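Local coordinates for protein N2152 (Neocallimastix frontalis, PDB 5U22) that probably hydrolyses glycosidic bonds as a family 39 glycoside hydrolase of a rumen anaerobic fungus, with polyspecific activity on rare arabinosyl substrates, at residues 60-65 with 301-306; 53-58 with 92-97; 286-291 with 380-385. All coordinates share one frame; numbering follows the deposited sequence.

Contact 1 of 3, residues 60-65 with 301-306; sequences APLNIN and AGWYFY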
ATOM      1  N   ALA A  60     -13.036  -4.170  -8.840  1.00 14.45           N
ATOM      2  CA  ALA A  60     -12.540  -3.831 -10.171  1.00 15.26           C
ATOM      3  C   ALA A  60     -12.282  -2.340 -10.385  1.00 20.00           C
ATOM      4  O   ALA A  60     -11.253  -2.008 -11.002  1.00 21.35           O
ATOM      5  CB  ALA A  60     -13.523  -4.355 -11.234  1.00 19.47           C
ATOM      6  N   PRO A  61     -13.133  -1.411  -9.934  1.00 19.75           N
ATOM      7  CA  PRO A  61     -12.884   0.010 -10.236  1.00 17.29           C
ATOM      8  C   PRO A  61     -11.668   0.592  -9.555  1.00 19.56           C
ATOM      9  O   PRO A  61     -11.252   1.700  -9.919  1.00 17.48           O
ATOM     10  CB  PRO A  61     -14.155   0.704  -9.739  1.00 19.91           C
ATOM     11  CG  PRO A  61     -15.194  -0.374  -9.775  1.00 21.29           C
ATOM     12  CD  PRO A  61     -14.456  -1.586  -9.306  1.00 13.74           C
ATOM     13  N   LEU A  62     -11.088  -0.095  -8.584  1.00 17.12           N
ATOM     14  CA  LEU A  62      -9.992   0.480  -7.816  1.00 16.72           C
ATOM     15  C   LEU A  62      -8.630   0.292  -8.463  1.00 14.62           C
ATOM     16  O   LEU A  62      -7.659   0.893  -7.991  1.00 16.96           O
ATOM     17  CB  LEU A  62      -9.963  -0.129  -6.411  1.00 13.54           C
ATOM     18  CG  LEU A  62     -11.140   0.247  -5.518  1.00 12.60           C
ATOM     19  CD1 LEU A  62     -10.959  -0.358  -4.145  1.00 15.05           C
ATOM     20  CD2 LEU A  62     -11.258   1.771  -5.446  1.00 17.80           C
ATOM     21  N   ASN A  63      -8.522  -0.532  -9.504  1.00 14.54           N
ATOM     22  CA  ASN A  63      -7.234  -0.763 -10.167  1.00 14.82           C
ATOM     23  C   ASN A  63      -6.204  -1.295  -9.167  1.00 21.11           C
ATOM     24  O   ASN A  63      -5.079  -0.796  -9.069  1.00 18.01           O
ATOM     25  CB  ASN A  63      -6.742   0.525 -10.837  1.00 15.33           C
ATOM     26  CG  ASN A  63      -5.986   0.273 -12.119  1.00 32.36           C
ATOM     27  OD1 ASN A  63      -5.869  -0.862 -12.583  1.00 30.34           O
ATOM     28  ND2 ASN A  63      -5.479   1.348 -12.715  1.00 29.46           N
ATOM     29  N   ILE A  64      -6.620  -2.317  -8.413  1.00 16.83           N
ATOM     30  CA  ILE A  64      -5.801  -2.928  -7.372  1.00 17.20           C
ATOM     31  C   ILE A  64      -4.408  -3.283  -7.877  1.00 18.45           C
ATOM     32  O   ILE A  64      -4.239  -3.788  -8.993  1.00 18.10           O
ATOM     33  CB  ILE A  64      -6.529  -4.180  -6.848  1.00 16.67           C
ATOM     34  CG1 ILE A  64      -7.819  -3.790  -6.115  1.00 19.09           C
ATOM     35  CG2 ILE A  64      -5.618  -5.001  -5.941  1.00 19.89           C
ATOM     36  CD1 ILE A  64      -7.573  -2.971  -4.852  1.00 20.89           C
ATOM     37  N   ASN A  65      -3.400  -3.046  -7.027  1.00 15.60           N
ATOM     38  CA  ASN A  65      -2.031  -3.457  -7.306  1.00 16.46           C
ATOM     39  C   ASN A  65      -1.782  -4.831  -6.692  1.00 16.49           C
ATOM     40  O   ASN A  65      -1.874  -5.849  -7.385  1.00 16.29           O
ATOM     41  CB  ASN A  65      -1.038  -2.415  -6.776  1.00 13.07           C
ATOM     42  CG  ASN A  65       0.392  -2.747  -7.106  1.00 18.68           C
ATOM     43  OD1 ASN A  65       0.690  -3.332  -8.151  1.00 18.87           O
ATOM     44  ND2 ASN A  65       1.297  -2.378  -6.209  1.00 17.47           N
ATOM     45  N   ALA A 301     -15.879   6.572   2.576  1.00 14.15           N
ATOM     46  CA  ALA A 301     -15.165   7.703   1.989  1.00 14.43           C
ATOM     47  C   ALA A 301     -13.863   7.260   1.334  1.00 14.84           C
ATOM     48  O   ALA A 301     -13.530   7.716   0.238  1.00 16.36           O
ATOM     49  CB  ALA A 301     -14.879   8.763   3.055  1.00 17.69           C
ATOM     50  N   GLY A 302     -13.125   6.363   1.988  1.00 15.12           N
ATOM     51  CA  GLY A 302     -11.833   5.950   1.463  1.00 16.88           C
ATOM     52  C   GLY A 302     -11.918   5.286   0.105  1.00 12.50           C
ATOM     53  O   GLY A 302     -10.997   5.401  -0.703  1.00 14.38           O
ATOM     54  N   TRP A 303     -13.017   4.579  -0.167  1.00 13.88           N
ATOM     55  CA  TRP A 303     -13.180   3.969  -1.482  1.00 16.40           C
ATOM     56  C   TRP A 303     -13.038   5.019  -2.571  1.00 16.55           C
ATOM     57  O   TRP A 303     -12.313   4.831  -3.552  1.00 17.27           O
ATOM     58  CB  TRP A 303     -14.538   3.279  -1.581  1.00 13.96           C
ATOM     59  CG  TRP A 303     -14.648   2.406  -2.786  1.00 14.51           C
ATOM     60  CD1 TRP A 303     -14.404   1.063  -2.847  1.00 14.55           C
ATOM     61  CD2 TRP A 303     -15.036   2.806  -4.111  1.00 16.61           C
ATOM     62  NE1 TRP A 303     -14.611   0.607  -4.125  1.00 14.98           N
ATOM     63  CE2 TRP A 303     -15.001   1.656  -4.919  1.00 16.82           C
ATOM     64  CE3 TRP A 303     -15.412   4.026  -4.689  1.00 17.59           C
ATOM     65  CZ2 TRP A 303     -15.318   1.688  -6.287  1.00 17.97           C
ATOM     66  CZ3 TRP A 303     -15.728   4.056  -6.050  1.00 18.01           C
ATOM     67  CH2 TRP A 303     -15.680   2.890  -6.829  1.00 19.58           C
ATOM     68  N   TYR A 304     -13.698   6.160  -2.388  1.00 14.86           N
ATOM     69  CA  TYR A 304     -13.664   7.197  -3.410  1.00 18.73           C
ATOM     70  C   TYR A 304     -12.273   7.814  -3.543  1.00 16.57           C
ATOM     71  O   TYR A 304     -11.843   8.136  -4.660  1.00 16.49           O
ATOM     72  CB  TYR A 304     -14.714   8.257  -3.101  1.00 16.12           C
ATOM     73  CG  TYR A 304     -16.122   7.747  -3.312  1.00 16.02           C
ATOM     74  CD1 TYR A 304     -16.873   7.249  -2.250  1.00 18.14           C
ATOM     75  CD2 TYR A 304     -16.692   7.748  -4.585  1.00 18.91           C
ATOM     76  CE1 TYR A 304     -18.171   6.771  -2.453  1.00 17.37           C
ATOM     77  CE2 TYR A 304     -17.989   7.275  -4.790  1.00 17.12           C
ATOM     78  CZ  TYR A 304     -18.717   6.798  -3.720  1.00 15.74           C
ATOM     79  OH  TYR A 304     -19.995   6.327  -3.944  1.00 25.67           O
ATOM     80  N   PHE A 305     -11.547   7.976  -2.426  1.00 16.66           N
ATOM     81  CA  PHE A 305     -10.183   8.488  -2.525  1.00 13.54           C
ATOM     82  C   PHE A 305      -9.288   7.508  -3.278  1.00 17.56           C
ATOM     83  O   PHE A 305      -8.532   7.911  -4.173  1.00 15.86           O
ATOM     84  CB  PHE A 305      -9.596   8.809  -1.137  1.00 11.61           C
ATOM     85  CG  PHE A 305      -8.339   9.647  -1.201  1.00 19.66           C
ATOM     86  CD1 PHE A 305      -8.406  11.006  -1.493  1.00 18.54           C
ATOM     87  CD2 PHE A 305      -7.090   9.076  -0.996  1.00 16.80           C
ATOM     88  CE1 PHE A 305      -7.258  11.775  -1.575  1.00 13.83           C
ATOM     89  CE2 PHE A 305      -5.932   9.842  -1.066  1.00 14.44           C
ATOM     90  CZ  PHE A 305      -6.018  11.192  -1.367  1.00 14.65           C
ATOM     91  N   TYR A 306      -9.388   6.211  -2.965  1.00 16.12           N
ATOM     92  CA  TYR A 306      -8.571   5.233  -3.671  1.00 14.20           C
ATOM     93  C   TYR A 306      -9.018   5.054  -5.119  1.00 13.90           C
ATOM     94  O   TYR A 306      -8.210   4.650  -5.959  1.00 16.47           O
ATOM     95  CB  TYR A 306      -8.574   3.906  -2.900  1.00 14.34           C
ATOM     96  CG  TYR A 306      -7.546   3.915  -1.779  1.00 13.51           C
ATOM     97  CD1 TYR A 306      -7.783   4.598  -0.588  1.00 12.87           C
ATOM     98  CD2 TYR A 306      -6.326   3.272  -1.934  1.00 15.14           C
ATOM     99  CE1 TYR A 306      -6.826   4.614   0.426  1.00 13.86           C
ATOM    100  CE2 TYR A 306      -5.373   3.277  -0.931  1.00 15.81           C
ATOM    101  CZ  TYR A 306      -5.622   3.949   0.241  1.00 16.45           C
ATOM    102  OH  TYR A 306      -4.655   3.925   1.223  1.00 14.40           O
TER
HETATM  103  O   HOH W   1      -6.826   2.301  -5.789  1.00 16.74           O
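L62 lies with its branched end over one face of the W303 indole, and P61, its neighbour in the chain, meets the six-membered end of the same ring system. L62 CD2 makes the CH-pi contact, 3.9 Å from the centroid of the five-membered ring of W303 and 16° off its normal. The rest of the isobutyl group follows the ring toward its nitrogen, with CG and CD1 each 3.8 Å from W303 NE1. CG of L62 is anti to its own carbonyl carbon (chi1 -68°), which directs the fork toward the helix. W303 instead has CG anti to the backbone N (chi1 -168°), and its indole reaches from the helix toward the 3-10 turn 60-62. P61 crosses the indole at about a right angle and approaches obliquely, its CB 3.8 Å from W303 CZ2. The indole NE1, beside this apolar layer, donates to L58 O. In the TIM barrel this joins the loop leading into the first barrel strand, 66-70, to helix 301-310, which precedes the beta-sandwich strand 315-320; the beginning and end of the barrel thus meet here. One turn further along the helix, L62 CD2 also touches Y306, 4.3 Å from its CB, while the phenol leads away to bond Y247 by its hydroxyl. A water that donates to L62 O and to Y306 O, 2.7 Å from each, links the two backbones; further along the helix, K307 NZ bonds P61 O directly. Within the helix, W303 CE3 stands 3.9 Å above the plane of the Y304 ring, over its centre, and K299 adds a cation-pi contact to the indole.

Contact 2 of 3, residues 53-58 with 92-97; sequences KDYKSL and KESPGA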
ATOM      1  N   LYS A  53     -19.046  -8.925  -2.083  1.00 22.11           N
ATOM      2  CA  LYS A  53     -19.753  -9.815  -2.996  1.00 19.48           C
ATOM      3  C   LYS A  53     -19.659  -9.306  -4.430  1.00 18.93           C
ATOM      4  O   LYS A  53     -19.424 -10.085  -5.367  1.00 20.70           O
ATOM      5  CB  LYS A  53     -21.210  -9.936  -2.540  1.00 20.00           C
ATOM      6  CG  LYS A  53     -21.840 -11.301  -2.662  1.00 33.12           C
ATOM      7  CD  LYS A  53     -23.275 -11.284  -2.105  1.00 26.58           C
ATOM      8  CE  LYS A  53     -23.310 -11.618  -0.619  1.00 34.15           C
ATOM      9  NZ  LYS A  53     -24.703 -11.726  -0.073  1.00 34.82           N
ATOM     10  N   ASP A  54     -19.813  -7.996  -4.616  1.00 15.76           N
ATOM     11  CA  ASP A  54     -19.894  -7.390  -5.942  1.00 18.28           C
ATOM     12  C   ASP A  54     -18.494  -6.982  -6.373  1.00 18.32           C
ATOM     13  O   ASP A  54     -18.066  -5.849  -6.149  1.00 17.86           O
ATOM     14  CB  ASP A  54     -20.847  -6.200  -5.902  1.00 19.46           C
ATOM     15  CG  ASP A  54     -21.072  -5.566  -7.259  1.00 19.70           C
ATOM     16  OD1 ASP A  54     -20.309  -5.851  -8.207  1.00 17.32           O
ATOM     17  OD2 ASP A  54     -22.005  -4.736  -7.362  1.00 18.21           O
ATOM     18  N   TYR A  55     -17.780  -7.911  -7.018  1.00 17.23           N
ATOM     19  CA  TYR A  55     -16.421  -7.618  -7.469  1.00 15.92           C
ATOM     20  C   TYR A  55     -16.412  -6.469  -8.472  1.00 16.71           C
ATOM     21  O   TYR A  55     -15.567  -5.576  -8.391  1.00 16.73           O
ATOM     22  CB  TYR A  55     -15.770  -8.863  -8.086  1.00 16.80           C
ATOM     23  CG  TYR A  55     -14.276  -8.685  -8.344  1.00 16.60           C
ATOM     24  CD1 TYR A  55     -13.814  -7.980  -9.452  1.00 18.48           C
ATOM     25  CD2 TYR A  55     -13.334  -9.207  -7.468  1.00 20.78           C
ATOM     26  CE1 TYR A  55     -12.460  -7.802  -9.683  1.00 18.12           C
ATOM     27  CE2 TYR A  55     -11.986  -9.042  -7.691  1.00 17.77           C
ATOM     28  CZ  TYR A  55     -11.553  -8.337  -8.794  1.00 22.36           C
ATOM     29  OH  TYR A  55     -10.212  -8.168  -9.004  1.00 22.18           O
ATOM     30  N   LYS A  56     -17.356  -6.471  -9.419  1.00 17.17           N
ATOM     31  CA  LYS A  56     -17.296  -5.511 -10.514  1.00 18.47           C
ATOM     32  C   LYS A  56     -17.522  -4.080 -10.050  1.00 17.02           C
ATOM     33  O   LYS A  56     -16.966  -3.148 -10.648  1.00 18.32           O
ATOM     34  CB  LYS A  56     -18.319  -5.875 -11.592  1.00 21.99           C
ATOM     35  CG  LYS A  56     -18.089  -7.247 -12.225  1.00 18.33           C
ATOM     36  CD  LYS A  56     -19.093  -7.521 -13.356  1.00 23.31           C
ATOM     37  CE  LYS A  56     -18.929  -8.926 -13.912  1.00 26.40           C
ATOM     38  NZ  LYS A  56     -17.608  -9.109 -14.553  1.00 28.73           N
ATOM     39  N   SER A  57     -18.358  -3.876  -9.025  1.00 16.24           N
ATOM     40  CA  SER A  57     -18.644  -2.523  -8.561  1.00 20.54           C
ATOM     41  C   SER A  57     -17.652  -2.033  -7.524  1.00 19.61           C
ATOM     42  O   SER A  57     -17.361  -0.831  -7.482  1.00 15.61           O
ATOM     43  CB  SER A  57     -20.045  -2.429  -7.952  1.00 20.11           C
ATOM     44  OG  SER A  57     -21.043  -2.771  -8.890  1.00 20.56           O
ATOM     45  N   LEU A  58     -17.139  -2.934  -6.688  1.00 18.40           N
ATOM     46  CA  LEU A  58     -16.387  -2.547  -5.506  1.00 16.95           C
ATOM     47  C   LEU A  58     -14.890  -2.826  -5.588  1.00 17.21           C
ATOM     48  O   LEU A  58     -14.119  -2.102  -4.964  1.00 14.28           O
ATOM     49  CB  LEU A  58     -16.977  -3.246  -4.271  1.00 17.07           C
ATOM     50  CG  LEU A  58     -18.461  -2.934  -4.020  1.00 16.44           C
ATOM     51  CD1 LEU A  58     -18.983  -3.689  -2.796  1.00 16.94           C
ATOM     52  CD2 LEU A  58     -18.683  -1.440  -3.863  1.00 13.34           C
ATOM     53  N   LYS A  92      -8.171 -12.490 -10.901  1.00 15.63           N
ATOM     54  CA  LYS A  92      -7.971 -12.617 -12.343  1.00 17.22           C
ATOM     55  C   LYS A  92      -8.866 -11.673 -13.123  1.00 19.24           C
ATOM     56  O   LYS A  92      -8.547 -11.337 -14.269  1.00 19.94           O
ATOM     57  CB  LYS A  92      -8.218 -14.061 -12.792  1.00 20.40           C
ATOM     58  CG  LYS A  92      -7.134 -15.038 -12.390  1.00 27.72           C
ATOM     59  N   GLU A  93      -9.978 -11.238 -12.526  1.00 20.60           N
ATOM     60  CA  GLU A  93     -10.846 -10.261 -13.168  1.00 21.51           C
ATOM     61  C   GLU A  93     -10.187  -8.888 -13.261  1.00 24.86           C
ATOM     62  O   GLU A  93     -10.616  -8.060 -14.073  1.00 26.92           O
ATOM     63  CB  GLU A  93     -12.174 -10.182 -12.414  1.00 23.39           C
ATOM     64  CG  GLU A  93     -13.179  -9.221 -13.023  1.00 26.52           C
ATOM     65  CD  GLU A  93     -14.619  -9.549 -12.661  1.00 31.56           C
ATOM     66  OE1 GLU A  93     -14.846 -10.329 -11.705  1.00 27.09           O
ATOM     67  OE2 GLU A  93     -15.524  -9.022 -13.343  1.00 28.27           O
ATOM     68  N   SER A  94      -9.139  -8.640 -12.467  1.00 21.61           N
ATOM     69  CA  SER A  94      -8.291  -7.453 -12.590  1.00 19.64           C
ATOM     70  C   SER A  94      -6.918  -7.890 -13.081  1.00 24.13           C
ATOM     71  O   SER A  94      -6.025  -8.174 -12.266  1.00 20.78           O
ATOM     72  CB  SER A  94      -8.172  -6.716 -11.253  1.00 20.47           C
ATOM     73  OG  SER A  94      -9.438  -6.319 -10.783  1.00 20.41           O
ATOM     74  N   PRO A  95      -6.692  -7.950 -14.395  1.00 27.66           N
ATOM     75  CA  PRO A  95      -5.503  -8.656 -14.911  1.00 24.62           C
ATOM     76  C   PRO A  95      -4.166  -8.118 -14.422  1.00 22.97           C
ATOM     77  O   PRO A  95      -3.192  -8.882 -14.402  1.00 31.61           O
ATOM     78  CB  PRO A  95      -5.649  -8.507 -16.432  1.00 26.82           C
ATOM     79  CG  PRO A  95      -7.114  -8.432 -16.636  1.00 24.52           C
ATOM     80  CD  PRO A  95      -7.646  -7.635 -15.471  1.00 28.26           C
ATOM     81  N   GLY A  96      -4.071  -6.852 -14.025  1.00 21.79           N
ATOM     82  CA  GLY A  96      -2.791  -6.408 -13.481  1.00 26.20           C
ATOM     83  C   GLY A  96      -2.522  -6.766 -12.023  1.00 28.99           C
ATOM     84  O   GLY A  96      -1.380  -6.643 -11.568  1.00 26.77           O
ATOM     85  N   ALA A  97      -3.535  -7.211 -11.289  1.00 16.78           N
ATOM     86  CA  ALA A  97      -3.440  -7.346  -9.834  1.00 18.50           C
ATOM     87  C   ALA A  97      -2.746  -8.643  -9.420  1.00 18.11           C
ATOM     88  O   ALA A  97      -2.785  -9.648 -10.140  1.00 17.62           O
ATOM     89  CB  ALA A  97      -4.839  -7.286  -9.219  1.00 21.25           C
TER
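K56 and E93 come unusually close, NZ lying 2.4 Å from OE2 in a salt bridge so short that its exact length is doubtful. The lysine bends at its last torsion to bring the ammonium round, and the two side chains cross at about a right angle. The carboxylate of E93 also runs past the Y55 ring, their planes only 7° apart, with OE1 3.4 Å from Y55 CD1; further back E93 CB lies 3.6 Å from Y55 CE1. These residues join the short helix 55-58, ahead of the first strand of the TIM barrel, to the loop that leaves helix 84-91 for strand 98-102, the return leg of the beta-alpha-beta crossover from strand 66-70. With CG anti to the backbone N (chi1 -170°), the Y55 ring is carried from the helix across to S94, whose OG lies near the ring plane and bonds the phenol OH at 2.7 Å. An alanine in place of Y55 would probably leave S94 OG without its hydroxyl mate and open a gap beside the E93 side chain. Just before Y55, at the start of the short helix, D54 is the N-cap, its OD1 accepting from S57 N at 2.9 Å.

Contact 3 of 3, residues 286-291 with 380-385; sequences PGRLGS and SKDTPS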
ATOM      1  N   PRO A 286     -13.487  -8.594   7.896  1.00 17.52           N
ATOM      2  CA  PRO A 286     -12.593  -8.785   6.751  1.00 16.09           C
ATOM      3  C   PRO A 286     -13.335  -8.514   5.454  1.00 15.51           C
ATOM      4  O   PRO A 286     -14.564  -8.492   5.400  1.00 21.11           O
ATOM      5  CB  PRO A 286     -12.192 -10.255   6.860  1.00 19.71           C
ATOM      6  CG  PRO A 286     -13.415 -10.894   7.472  1.00 18.55           C
ATOM      7  CD  PRO A 286     -13.961  -9.879   8.443  1.00 20.12           C
ATOM      8  N   GLY A 287     -12.565  -8.295   4.398  1.00 15.35           N
ATOM      9  CA  GLY A 287     -13.161  -8.145   3.088  1.00 14.40           C
ATOM     10  C   GLY A 287     -13.629  -6.746   2.768  1.00 16.95           C
ATOM     11  O   GLY A 287     -14.401  -6.558   1.820  1.00 14.90           O
ATOM     12  N   ARG A 288     -13.168  -5.741   3.512  1.00 12.79           N
ATOM     13  CA  ARG A 288     -13.613  -4.372   3.270  1.00 14.40           C
ATOM     14  C   ARG A 288     -12.530  -3.511   2.632  1.00 14.70           C
ATOM     15  O   ARG A 288     -12.568  -2.282   2.752  1.00 18.28           O
ATOM     16  CB  ARG A 288     -14.125  -3.750   4.569  1.00 12.69           C
ATOM     17  CG  ARG A 288     -15.403  -4.421   5.013  1.00 14.53           C
ATOM     18  CD  ARG A 288     -16.088  -3.679   6.141  1.00 19.63           C
ATOM     19  NE  ARG A 288     -17.298  -4.385   6.562  1.00 18.53           N
ATOM     20  CZ  ARG A 288     -18.016  -4.024   7.620  1.00 21.66           C
ATOM     21  NH1 ARG A 288     -17.636  -2.976   8.334  1.00 19.61           N
ATOM     22  NH2 ARG A 288     -19.104  -4.706   7.960  1.00 22.87           N
ATOM     23  N   LEU A 289     -11.565  -4.144   1.959  1.00 13.18           N
ATOM     24  CA  LEU A 289     -10.607  -3.480   1.089  1.00 13.84           C
ATOM     25  C   LEU A 289      -9.689  -2.524   1.846  1.00 15.88           C
ATOM     26  O   LEU A 289      -9.059  -1.659   1.237  1.00 14.72           O
ATOM     27  CB  LEU A 289     -11.344  -2.757  -0.054  1.00 14.19           C
ATOM     28  CG  LEU A 289     -12.079  -3.751  -0.964  1.00 18.12           C
ATOM     29  CD1 LEU A 289     -13.030  -3.063  -1.950  1.00 19.39           C
ATOM     30  CD2 LEU A 289     -11.070  -4.597  -1.713  1.00 17.60           C
ATOM     31  N   GLY A 290      -9.561  -2.706   3.164  1.00 15.32           N
ATOM     32  CA  GLY A 290      -8.754  -1.837   3.998  1.00 14.02           C
ATOM     33  C   GLY A 290      -9.593  -0.732   4.611  1.00 14.38           C
ATOM     34  O   GLY A 290      -9.175   0.428   4.655  1.00 16.56           O
ATOM     35  N   SER A 291     -10.782  -1.101   5.095  1.00 15.17           N
ATOM     36  CA  SER A 291     -11.773  -0.151   5.598  1.00 16.17           C
ATOM     37  C   SER A 291     -12.114   0.904   4.555  1.00 16.40           C
ATOM     38  O   SER A 291     -12.481   2.031   4.883  1.00 18.77           O
ATOM     39  CB  SER A 291     -11.313   0.501   6.909  1.00 17.39           C
ATOM     40  OG  SER A 291     -11.228  -0.471   7.942  1.00 18.24           O
ATOM     41  N   SER A 380     -16.357   8.489   9.663  1.00 19.09           N
ATOM     42  CA  SER A 380     -15.744   7.330  10.293  1.00 16.20           C
ATOM     43  C   SER A 380     -15.610   6.248   9.235  1.00 18.68           C
ATOM     44  O   SER A 380     -16.217   6.323   8.161  1.00 16.38           O
ATOM     45  CB  SER A 380     -16.573   6.816  11.475  1.00 22.23           C
ATOM     46  OG  SER A 380     -17.675   6.069  10.997  1.00 23.08           O
ATOM     47  N   LYS A 381     -14.818   5.227   9.563  1.00 16.98           N
ATOM     48  CA  LYS A 381     -14.614   4.104   8.657  1.00 19.82           C
ATOM     49  C   LYS A 381     -15.908   3.354   8.358  1.00 18.75           C
ATOM     50  O   LYS A 381     -15.994   2.678   7.323  1.00 19.24           O
ATOM     51  CB  LYS A 381     -13.582   3.146   9.256  1.00 16.70           C
ATOM     52  CG  LYS A 381     -14.164   2.263  10.354  1.00 14.82           C
ATOM     53  CD  LYS A 381     -13.120   1.408  11.057  1.00 17.78           C
ATOM     54  CE  LYS A 381     -13.764   0.362  11.978  1.00 18.45           C
ATOM     55  NZ  LYS A 381     -14.523  -0.707  11.251  1.00 18.24           N
ATOM     56  N   ASP A 382     -16.915   3.452   9.237  1.00 18.36           N
ATOM     57  CA  ASP A 382     -18.167   2.715   9.097  1.00 15.51           C
ATOM     58  C   ASP A 382     -19.316   3.590   8.604  1.00 23.41           C
ATOM     59  O   ASP A 382     -20.467   3.137   8.591  1.00 18.34           O
ATOM     60  CB  ASP A 382     -18.547   2.052  10.432  1.00 17.75           C
ATOM     61  CG  ASP A 382     -17.551   0.975  10.855  1.00 23.03           C
ATOM     62  OD1 ASP A 382     -16.866   0.409   9.972  1.00 22.00           O
ATOM     63  OD2 ASP A 382     -17.434   0.693  12.061  1.00 25.53           O
ATOM     64  N   THR A 383     -19.029   4.827   8.202  1.00 18.65           N
ATOM     65  CA  THR A 383     -20.045   5.734   7.687  1.00 15.97           C
ATOM     66  C   THR A 383     -20.135   5.584   6.174  1.00 18.69           C
ATOM     67  O   THR A 383     -19.132   5.808   5.484  1.00 18.20           O
ATOM     68  CB  THR A 383     -19.706   7.175   8.041  1.00 21.69           C
ATOM     69  OG1 THR A 383     -19.637   7.313   9.464  1.00 23.02           O
ATOM     70  CG2 THR A 383     -20.760   8.138   7.490  1.00 19.25           C
ATOM     71  N   PRO A 384     -21.281   5.200   5.616  1.00 18.61           N
ATOM     72  CA  PRO A 384     -21.379   5.114   4.155  1.00 14.13           C
ATOM     73  C   PRO A 384     -21.195   6.481   3.511  1.00 19.08           C
ATOM     74  O   PRO A 384     -21.524   7.518   4.094  1.00 21.70           O
ATOM     75  CB  PRO A 384     -22.792   4.562   3.923  1.00 18.68           C
ATOM     76  CG  PRO A 384     -23.117   3.853   5.195  1.00 19.85           C
ATOM     77  CD  PRO A 384     -22.489   4.685   6.276  1.00 18.86           C
ATOM     78  N   SER A 385     -20.647   6.471   2.296  1.00 17.87           N
ATOM     79  CA  SER A 385     -20.391   7.683   1.530  1.00 18.28           C
ATOM     80  C   SER A 385     -21.082   7.619   0.175  1.00 20.48           C
ATOM     81  O   SER A 385     -21.069   6.578  -0.495  1.00 20.06           O
ATOM     82  CB  SER A 385     -18.895   7.894   1.320  1.00 16.69           C
ATOM     83  OG  SER A 385     -18.654   9.058   0.553  1.00 19.48           O
TER
HETATM   84  O   HOH W   2     -15.923  -0.745   7.603  1.00 19.31           O
HETATM   85  O   HOH W   3     -14.791   3.452   5.021  1.00 18.10           O
HETATM   86  O   HOH W   4     -13.526  -1.742   8.718  1.00 22.75           O
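S291 and K381 bring their backbones closest, CA to CA 6.0 Å, in two irregular loops: one follows barrel strand 275-278, the other links strands 368-376 and 389-397 of the beta-sandwich, so the contact spans the two domains. From L289 to S291 the chain keeps to left-handed backbone angles, while S380 to T383 form a type I turn in which S380 OG accepts from D382 N, an ST turn. Water joins the two backbones, donating to S291 O and to K381 O, 2.7 Å from each. A second water accepts from K381 NZ and donates to S291 OG, which also bonds E255. The extended R288 reaches D382 edge-on: OD1 lies near the guanidinium plane, the carboxylate is turned 88° against it, and NH1 is 3.8 Å from OD1, a long salt bridge with a water placed between them. R288 NE is held by D296. K381 completes the network, its CG in the crowded position between backbone N and carbonyl carbon (chi1 78°) and its chain bent at the end. Its NZ meets D382 OD1 at 2.9 Å, on the syn side and 20° out of the carboxylate plane.

Contact 1 is the buried one, an apolar layer with a single bridging water; contact 2 is partly buried, and contact 3 lies at the surface. The chemistry follows: indole face against leucine in the first, a tyrosine-serine bond beside an exposed salt bridge in the second, and water-mediated links with a charge network in the third. Contacts 1 and 2 share the run from helix 55-58 into the 3-10 turn, where A60 N probably bonds Y55 O. Contact 2 stays within the barrel, whereas contact 3 reaches the sandwich. Contacts 1 and 3 meet at Y304 against S385 and at L62 against L289, and L289 also packs on L58 of contact 2.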